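Side-chain contacts in beta-N-acetylhexosaminidase (Thermotoga neapolitana, PDB 5BZA), which probably hydrolyses terminal non-reducing N-acetyl-D-hexosamine residues of N-acetyl-beta-D-hexosaminides, as a member of glycoside hydrolase family 3: residues B[183-186]-B[187-191]; B[159-162]-B[163-167]; B[231-235]-B[236-240]. All coordinates share one frame; numbering follows the deposited sequence.

Overall arrangement
All three contacts lie in the TIM-barrel-type domain, on one side of the chain's centre. Interaction 2 is the most buried: it joins the end of strand 156-162 to the loop that follows, through rings, two cis peptides and a metal-binding histidine. Interactions 1 and 3 are helix ends. Interaction 1 is rich in carboxylates, of which E185, E189 and D190 are buried while E184 and R188 are exposed; it meets interaction 2 through K167, whose NZ forms a salt bridge with E189. Interaction 3 relies more on backbone carbonyls as acceptors and turns E234, K235 and K239 to solvent. F183 against V231, W187 against L236 and F162 against L232 link the three into one apolar layer.

Interaction 1: residues B[183-186]-B[187-191]; sequences FEEL and WREDL
F183 and W187 stand side by side and point the same way on the short helix 183-188, an outer element of the glycoside hydrolase family 3 barrel domain. Their planes lie 45° apart, so the pair is oblique: F183 CZ comes to 3.6 Å from W187 CE3, while W187 CB sits over one face of the F183 ring near its rim. CG is anti to the backbone N in both (chi1 177° in F183), which sends the two rings out along the same flank of the helix. F183 also packs on V231 of helix 225-235, and W187 makes a cation-pi contact with R195. Two turns on, L191 CD1 touches F183 CE1, the two side chains crossing at about a right angle.

The other flank is charged. E184, R188 and E189 form a salt-bridge network: E184 OE2 lies at the edge of the R188 guanidinium, though the modelled separation there is too short to trust. R188 NH2 reaches the anti side of E189 OE2 at 2.8 Å. E185 and E189 cross with their carboxylates turned 76° apart, and the like-charged E185 OE2 and E189 OE1 are 3.3 Å apart. K167 probably offsets this repulsion through its salt bridge to E189. Both glutamates belong to a zinc site seen in this protein, and a bound cadmium ion lies about 3 Å from the E189 side chain. Were E189 an alanine, R188 NH2 would probably lose its partner and K167 its closest carboxylate, leaving K167 to long, weak pairs with D190 and E185. The helix closes where L186 O accepts L191 N at 2.7 Å.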
loop_
_atom_site.group_PDB
_atom_site.type_symbol
_atom_site.label_atom_id
_atom_site.label_comp_id
_atom_site.label_asym_id
_atom_site.label_seq_id
_atom_site.Cartn_x
_atom_site.Cartn_y
_atom_site.Cartn_z
ATOM N N PHE B 183 18.338 -37.252 11.391
ATOM C CA PHE B 183 17.567 -37.225 10.166
ATOM C C PHE B 183 16.164 -37.810 10.302
ATOM O O PHE B 183 15.202 -37.376 9.614
ATOM C CB PHE B 183 18.260 -37.968 9.040
ATOM C CG PHE B 183 17.426 -38.003 7.815
ATOM C CD1 PHE B 183 17.232 -36.831 7.064
ATOM C CD2 PHE B 183 16.739 -39.151 7.455
ATOM C CE1 PHE B 183 16.423 -36.842 5.938
ATOM C CE2 PHE B 183 15.927 -39.155 6.332
ATOM C CZ PHE B 183 15.768 -38.004 5.577
ATOM N N GLU B 184 16.038 -38.819 11.148
ATOM C CA GLU B 184 14.721 -39.398 11.327
ATOM C C GLU B 184 13.787 -38.332 11.943
ATOM O O GLU B 184 12.617 -38.217 11.549
ATOM C CB GLU B 184 14.819 -40.662 12.194
ATOM C CG GLU B 184 13.500 -41.096 12.846
ATOM C CD GLU B 184 13.226 -40.352 14.161
ATOM O OE1 GLU B 184 14.210 -40.105 14.916
ATOM O OE2 GLU B 184 12.040 -39.991 14.415
ATOM N N GLU B 185 14.325 -37.525 12.856
ATOM C CA GLU B 185 13.556 -36.427 13.441
ATOM C C GLU B 185 13.241 -35.256 12.472
ATOM O O GLU B 185 12.126 -34.725 12.494
ATOM C CB GLU B 185 14.280 -35.874 14.645
ATOM C CG GLU B 185 13.433 -34.890 15.398
ATOM C CD GLU B 185 14.224 -34.131 16.417
ATOM O OE1 GLU B 185 15.390 -34.503 16.648
ATOM O OE2 GLU B 185 13.707 -33.156 16.980
ATOM N N LEU B 186 14.223 -34.845 11.666
ATOM C CA LEU B 186 14.001 -33.828 10.646
ATOM C C LEU B 186 12.919 -34.299 9.700
ATOM O O LEU B 186 12.020 -33.524 9.312
ATOM C CB LEU B 186 15.275 -33.532 9.856
ATOM C CG LEU B 186 16.386 -32.817 10.610
ATOM C CD1 LEU B 186 17.670 -32.674 9.737
ATOM C CD2 LEU B 186 15.885 -31.465 11.063
ATOM N N TRP B 187 13.018 -35.570 9.304
ATOM C CA TRP B 187 12.036 -36.145 8.396
ATOM C C TRP B 187 10.637 -36.098 8.998
ATOM O O TRP B 187 9.673 -35.767 8.311
ATOM C CB TRP B 187 12.358 -37.574 8.053
ATOM C CG TRP B 187 11.389 -38.159 7.028
ATOM C CD1 TRP B 187 10.297 -38.949 7.275
ATOM C CD2 TRP B 187 11.441 -37.979 5.604
ATOM N NE1 TRP B 187 9.664 -39.263 6.082
ATOM C CE2 TRP B 187 10.362 -38.702 5.048
ATOM C CE3 TRP B 187 12.308 -37.278 4.743
ATOM C CZ2 TRP B 187 10.129 -38.759 3.674
ATOM C CZ3 TRP B 187 12.071 -37.332 3.356
ATOM C CH2 TRP B 187 10.988 -38.062 2.844
ATOM N N ARG B 188 10.534 -36.448 10.276
ATOM C CA ARG B 188 9.227 -36.481 10.939
ATOM C C ARG B 188 8.603 -35.112 11.211
ATOM O O ARG B 188 7.379 -34.985 11.278
ATOM C CB ARG B 188 9.333 -37.201 12.278
ATOM C CG ARG B 188 9.409 -38.708 12.213
ATOM C CD ARG B 188 9.062 -39.275 13.612
ATOM N NE ARG B 188 10.081 -38.963 14.635
ATOM C CZ ARG B 188 10.040 -37.922 15.477
ATOM N NH1 ARG B 188 11.024 -37.746 16.361
ATOM N NH2 ARG B 188 9.022 -37.063 15.443
ATOM N N GLU B 189 9.450 -34.100 11.396
ATOM C CA GLU B 189 8.991 -32.823 11.914
ATOM C C GLU B 189 9.278 -31.703 10.967
ATOM O O GLU B 189 8.379 -31.283 10.229
ATOM C CB GLU B 189 9.632 -32.550 13.247
ATOM C CG GLU B 189 9.368 -33.696 14.152
ATOM C CD GLU B 189 9.998 -33.522 15.477
ATOM O OE1 GLU B 189 10.707 -32.502 15.698
ATOM O OE2 GLU B 189 9.833 -34.462 16.275
ATOM N N ASP B 190 10.532 -31.240 11.003
ATOM C CA ASP B 190 10.931 -30.038 10.308
ATOM C C ASP B 190 10.609 -30.150 8.834
ATOM O O ASP B 190 10.246 -29.129 8.188
ATOM C CB ASP B 190 12.408 -29.726 10.513
ATOM C CG ASP B 190 12.791 -29.632 11.990
ATOM O OD1 ASP B 190 12.789 -30.693 12.686
ATOM O OD2 ASP B 190 13.120 -28.506 12.472
ATOM N N LEU B 191 10.730 -31.371 8.298
ATOM C CA LEU B 191 10.512 -31.561 6.864
ATOM C C LEU B 191 9.062 -31.787 6.458
ATOM O O LEU B 191 8.764 -31.702 5.275
ATOM C CB LEU B 191 11.364 -32.730 6.343
ATOM C CG LEU B 191 12.838 -32.417 6.036
ATOM C CD1 LEU B 191 13.646 -33.717 5.776
ATOM C CD2 LEU B 191 12.942 -31.431 4.867
#

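Interaction 2: residues B[159-162]-B[163-167]. With CD (cadmium ion), chain N.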
loop_
_atom_site.group_PDB
_atom_site.type_symbol
_atom_site.label_atom_id
_atom_site.label_comp_id
_atom_site.label_asym_id
_atom_site.label_seq_id
_atom_site.Cartn_x
_atom_site.Cartn_y
_atom_site.Cartn_z
ATOM N N ILE B 159 9.421 -21.344 -0.418
ATOM C CA ILE B 159 9.373 -21.834 0.947
ATOM C C ILE B 159 10.788 -21.862 1.528
ATOM O O ILE B 159 11.734 -22.063 0.827
ATOM C CB ILE B 159 8.682 -23.224 1.012
ATOM C CG1 ILE B 159 9.388 -24.250 0.122
ATOM C CG2 ILE B 159 7.203 -23.077 0.642
ATOM C CD1 ILE B 159 8.700 -25.611 0.133
ATOM N N LYS B 160 10.905 -21.635 2.829
ATOM C CA LYS B 160 12.200 -21.494 3.490
ATOM C C LYS B 160 12.055 -21.873 4.969
ATOM O O LYS B 160 10.943 -21.834 5.498
ATOM C CB LYS B 160 12.718 -20.044 3.331
ATOM C CG LYS B 160 11.842 -19.004 4.021
ATOM C CD LYS B 160 12.259 -17.588 3.632
ATOM C CE LYS B 160 11.362 -16.555 4.285
ATOM N NZ LYS B 160 11.759 -15.181 3.926
ATOM N N HIS B 161 13.150 -22.271 5.634
ATOM C CA HIS B 161 14.442 -22.525 5.011
ATOM C C HIS B 161 14.783 -24.014 5.086
ATOM O O HIS B 161 15.018 -24.552 6.175
ATOM C CB HIS B 161 15.571 -21.717 5.688
ATOM C CG HIS B 161 15.191 -20.321 6.105
ATOM N ND1 HIS B 161 14.356 -20.051 7.172
ATOM C CD2 HIS B 161 15.578 -19.121 5.613
ATOM C CE1 HIS B 161 14.232 -18.745 7.309
ATOM N NE2 HIS B 161 14.944 -18.163 6.368
ATOM N N PHE B 162 14.866 -24.661 3.929
ATOM C CA PHE B 162 15.083 -26.097 3.861
ATOM C C PHE B 162 16.448 -26.499 4.471
ATOM O O PHE B 162 17.476 -25.937 4.081
ATOM C CB PHE B 162 15.006 -26.544 2.392
ATOM C CG PHE B 162 15.420 -27.968 2.180
ATOM C CD1 PHE B 162 14.500 -28.996 2.321
ATOM C CD2 PHE B 162 16.735 -28.282 1.902
ATOM C CE1 PHE B 162 14.887 -30.302 2.164
ATOM C CE2 PHE B 162 17.137 -29.609 1.770
ATOM C CZ PHE B 162 16.213 -30.604 1.888
ATOM N N PRO B 163 16.484 -27.543 5.330
ATOM C CA PRO B 163 15.388 -28.444 5.705
ATOM C C PRO B 163 14.670 -28.028 7.005
ATOM O O PRO B 163 13.899 -28.799 7.555
ATOM C CB PRO B 163 16.107 -29.792 5.893
ATOM C CG PRO B 163 17.466 -29.373 6.502
ATOM C CD PRO B 163 17.803 -28.062 5.786
ATOM N N GLY B 164 14.950 -26.845 7.515
ATOM C CA GLY B 164 14.259 -26.397 8.704
ATOM C C GLY B 164 15.230 -25.744 9.647
ATOM O O GLY B 164 16.198 -26.392 10.088
ATOM N N HIS B 165 14.903 -24.499 10.025
ATOM C CA HIS B 165 15.812 -23.586 10.718
ATOM C C HIS B 165 15.374 -23.403 12.183
ATOM O O HIS B 165 16.015 -22.682 12.958
ATOM C CB HIS B 165 15.817 -22.219 9.976
ATOM C CG HIS B 165 16.999 -21.332 10.264
ATOM N ND1 HIS B 165 17.374 -20.956 11.541
ATOM C CD2 HIS B 165 17.861 -20.704 9.424
ATOM C CE1 HIS B 165 18.432 -20.159 11.474
ATOM N NE2 HIS B 165 18.755 -19.996 10.200
ATOM N N GLY B 166 14.271 -24.033 12.561
ATOM C CA GLY B 166 13.615 -23.657 13.791
ATOM C C GLY B 166 14.301 -24.079 15.079
ATOM O O GLY B 166 14.177 -23.381 16.102
ATOM N N LYS B 167 15.090 -25.153 15.013
ATOM C CA LYS B 167 15.615 -25.826 16.206
ATOM C C LYS B 167 16.996 -25.359 16.605
ATOM O O LYS B 167 17.750 -26.132 17.184
ATOM C CB LYS B 167 15.664 -27.334 15.990
ATOM C CG LYS B 167 14.386 -28.046 16.246
ATOM C CD LYS B 167 14.449 -29.353 15.483
ATOM C CE LYS B 167 13.515 -30.391 16.049
ATOM N NZ LYS B 167 12.126 -30.077 15.877
HETATM CD CD CD N . 16.524 -15.968 6.089
#
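The F162 ring overlaps P163, whose CB stands over the centre of one ring face, 3.9 Å from the centroid and only 8° off the ring normal, a CH-pi contact. A chi1 of 171° turns the phenyl group toward its own carbonyl carbon and hence against the next residue. The cis peptide between the two folds the pyrrolidine ring back at about a right angle to F162, and P163 also packs on Y213.

A second cis peptide precedes H161, at the corner in strand 156-162. The H161 imidazole is sandwiched: K160 CB lies 3.7 Å above one face, near the rim, and H165 CD2 lies 4.1 Å above the opposite face, also toward the rim. The H165 ring thus presents its edge to the face of H161, with the planes 60° apart and the centroids separated by 5.2 Å. Both nitrogens of H161 are employed, which should fix its rotation: ND1 is hydrogen-bonded to D117, and NE2 binds a cadmium ion at 2.7 Å, a site shared with D245. H165 is held separately, NE2 by S172 and its backbone N by the other oxygen of the D117 carboxylate, so one aspartate positions both histidines. Between them the chain reverses through F162 and cis P163, a type VIa turn closed by a weak hydrogen bond from G164 N to H161 O (2.7 Å); the backbone angles of G164 would jam any side chain against the preceding carbonyl.

H161, H165 and D117 together form a zinc site seen in this protein. The KHFPGHG run with its cis peptides, leading from a barrel strand into a metal-binding loop, is consistent with the signature segment of family 3 beta-N-acetylglucosaminidases.

Interaction 3: residues B[231-235]-B[236-240]. With CD (cadmium ion), chain R.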
loop_
_atom_site.group_PDB
_atom_site.type_symbol
_atom_site.label_atom_id
_atom_site.label_comp_id
_atom_site.label_asym_id
_atom_site.label_seq_id
_atom_site.Cartn_x
_atom_site.Cartn_y
_atom_site.Cartn_z
ATOM N N VAL B 231 18.477 -35.774 -0.145
ATOM C CA VAL B 231 17.187 -35.566 0.486
ATOM C C VAL B 231 16.217 -34.800 -0.399
ATOM O O VAL B 231 15.133 -35.314 -0.701
ATOM C CB VAL B 231 17.332 -34.866 1.839
ATOM C CG1 VAL B 231 15.963 -34.702 2.504
ATOM C CG2 VAL B 231 18.195 -35.711 2.688
ATOM N N LEU B 232 16.589 -33.608 -0.863
ATOM C CA LEU B 232 15.612 -32.769 -1.545
ATOM C C LEU B 232 15.291 -33.218 -2.978
ATOM O O LEU B 232 14.106 -33.304 -3.358
ATOM C CB LEU B 232 16.083 -31.315 -1.545
ATOM C CG LEU B 232 15.106 -30.376 -2.265
ATOM C CD1 LEU B 232 13.738 -30.383 -1.580
ATOM C CD2 LEU B 232 15.670 -29.009 -2.371
ATOM N N ARG B 233 16.332 -33.429 -3.794
ATOM C CA ARG B 233 16.137 -33.872 -5.183
ATOM C C ARG B 233 15.615 -35.318 -5.289
ATOM O O ARG B 233 14.721 -35.605 -6.086
ATOM C CB ARG B 233 17.430 -33.758 -5.991
ATOM C CG ARG B 233 17.998 -32.362 -6.113
ATOM C CD ARG B 233 16.997 -31.391 -6.693
ATOM N NE ARG B 233 17.664 -30.169 -7.157
ATOM C CZ ARG B 233 17.064 -29.185 -7.834
ATOM N NH1 ARG B 233 15.759 -29.268 -8.093
ATOM N NH2 ARG B 233 17.754 -28.107 -8.213
ATOM N N GLU B 234 16.211 -36.230 -4.525
ATOM C CA GLU B 234 15.855 -37.645 -4.636
ATOM C C GLU B 234 14.755 -38.128 -3.672
ATOM O O GLU B 234 13.637 -38.447 -4.122
ATOM C CB GLU B 234 17.103 -38.491 -4.454
ATOM C CG GLU B 234 17.941 -38.469 -5.732
ATOM C CD GLU B 234 19.357 -38.924 -5.503
ATOM O OE1 GLU B 234 19.619 -39.487 -4.415
ATOM O OE2 GLU B 234 20.200 -38.717 -6.405
ATOM N N LYS B 235 15.032 -38.158 -2.365
ATOM C CA LYS B 235 14.033 -38.656 -1.411
ATOM C C LYS B 235 12.726 -37.846 -1.578
ATOM O O LYS B 235 11.625 -38.427 -1.686
ATOM C CB LYS B 235 14.560 -38.579 0.025
ATOM C CG LYS B 235 15.386 -39.820 0.371
ATOM C CD LYS B 235 15.765 -40.038 1.843
ATOM C CE LYS B 235 16.482 -41.425 1.971
ATOM N NZ LYS B 235 16.657 -41.887 3.389
ATOM N N LEU B 236 12.837 -36.519 -1.677
ATOM C CA LEU B 236 11.644 -35.656 -1.744
ATOM C C LEU B 236 11.135 -35.388 -3.147
ATOM O O LEU B 236 10.010 -34.885 -3.325
ATOM C CB LEU B 236 11.958 -34.327 -1.066
ATOM C CG LEU B 236 11.993 -34.478 0.435
ATOM C CD1 LEU B 236 12.614 -33.282 1.165
ATOM C CD2 LEU B 236 10.584 -34.707 0.858
ATOM N N ASN B 237 11.956 -35.712 -4.140
ATOM C CA ASN B 237 11.579 -35.604 -5.548
ATOM C C ASN B 237 11.224 -34.152 -6.018
ATOM O O ASN B 237 10.429 -33.932 -6.956
ATOM C CB ASN B 237 10.415 -36.572 -5.826
ATOM C CG ASN B 237 10.341 -36.970 -7.281
ATOM O OD1 ASN B 237 11.384 -37.137 -7.928
ATOM N ND2 ASN B 237 9.120 -37.090 -7.822
ATOM N N PHE B 238 11.866 -33.159 -5.412
ATOM C CA PHE B 238 11.647 -31.784 -5.833
ATOM C C PHE B 238 12.545 -31.495 -7.026
ATOM O O PHE B 238 13.761 -31.572 -6.924
ATOM C CB PHE B 238 11.923 -30.776 -4.699
ATOM C CG PHE B 238 11.711 -29.329 -5.115
ATOM C CD1 PHE B 238 10.468 -28.874 -5.498
ATOM C CD2 PHE B 238 12.777 -28.430 -5.136
ATOM C CE1 PHE B 238 10.273 -27.541 -5.908
ATOM C CE2 PHE B 238 12.607 -27.100 -5.542
ATOM C CZ PHE B 238 11.339 -26.653 -5.930
ATOM N N LYS B 239 11.941 -31.183 -8.168
ATOM C CA LYS B 239 12.724 -30.956 -9.375
ATOM C C LYS B 239 12.653 -29.471 -9.752
ATOM O O LYS B 239 13.016 -29.072 -10.874
ATOM C CB LYS B 239 12.234 -31.862 -10.529
ATOM C CG LYS B 239 12.155 -33.373 -10.177
ATOM C CD LYS B 239 13.437 -33.851 -9.495
ATOM C CE LYS B 239 13.569 -35.376 -9.472
ATOM N NZ LYS B 239 14.683 -35.816 -8.564
ATOM N N GLY B 240 12.146 -28.657 -8.830
ATOM C CA GLY B 240 11.969 -27.256 -9.129
ATOM C C GLY B 240 13.197 -26.431 -8.803
ATOM O O GLY B 240 14.309 -26.938 -8.706
HETATM CD CD CD R . 22.173 -40.168 -4.728
#
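L232 and F238 lie side by side, pointing the same way, with L232 CD1 3.6 Å from F238 CB; L236 crosses L232 at about a right angle and brings its CD1 to 3.9 Å from V231 CG1. This is the tight side, further packed by F162 and by F198, which stacks on the F238 ring. The backbone here is bonded twice: L236 N meets V231 O at 2.8 Å in a wider pi-type turn, and F238 N meets L232 O at 3.0 Å in the carbonyl plane.

R233 borders this core. Bent at chi2 (-56°), its chain carries NH1 to G240 O at 2.8 Å and, more loosely, to F238 O at 3.3 Å, approaching the latter from above its carbonyl plane; NH2 is taken by G269 and N271.

The solvent side is looser. K239 NZ turns back to R233 O, too short in the model for its length to be relied on, whereas the extended K235 runs along the surface to touch F183 and E234 OE1 binds a cadmium ion at 2.7 Å. N237, with positive phi, ends helix 225-235, and the chain then enters strand 241-243: a helix-to-strand link of a beta/alpha barrel.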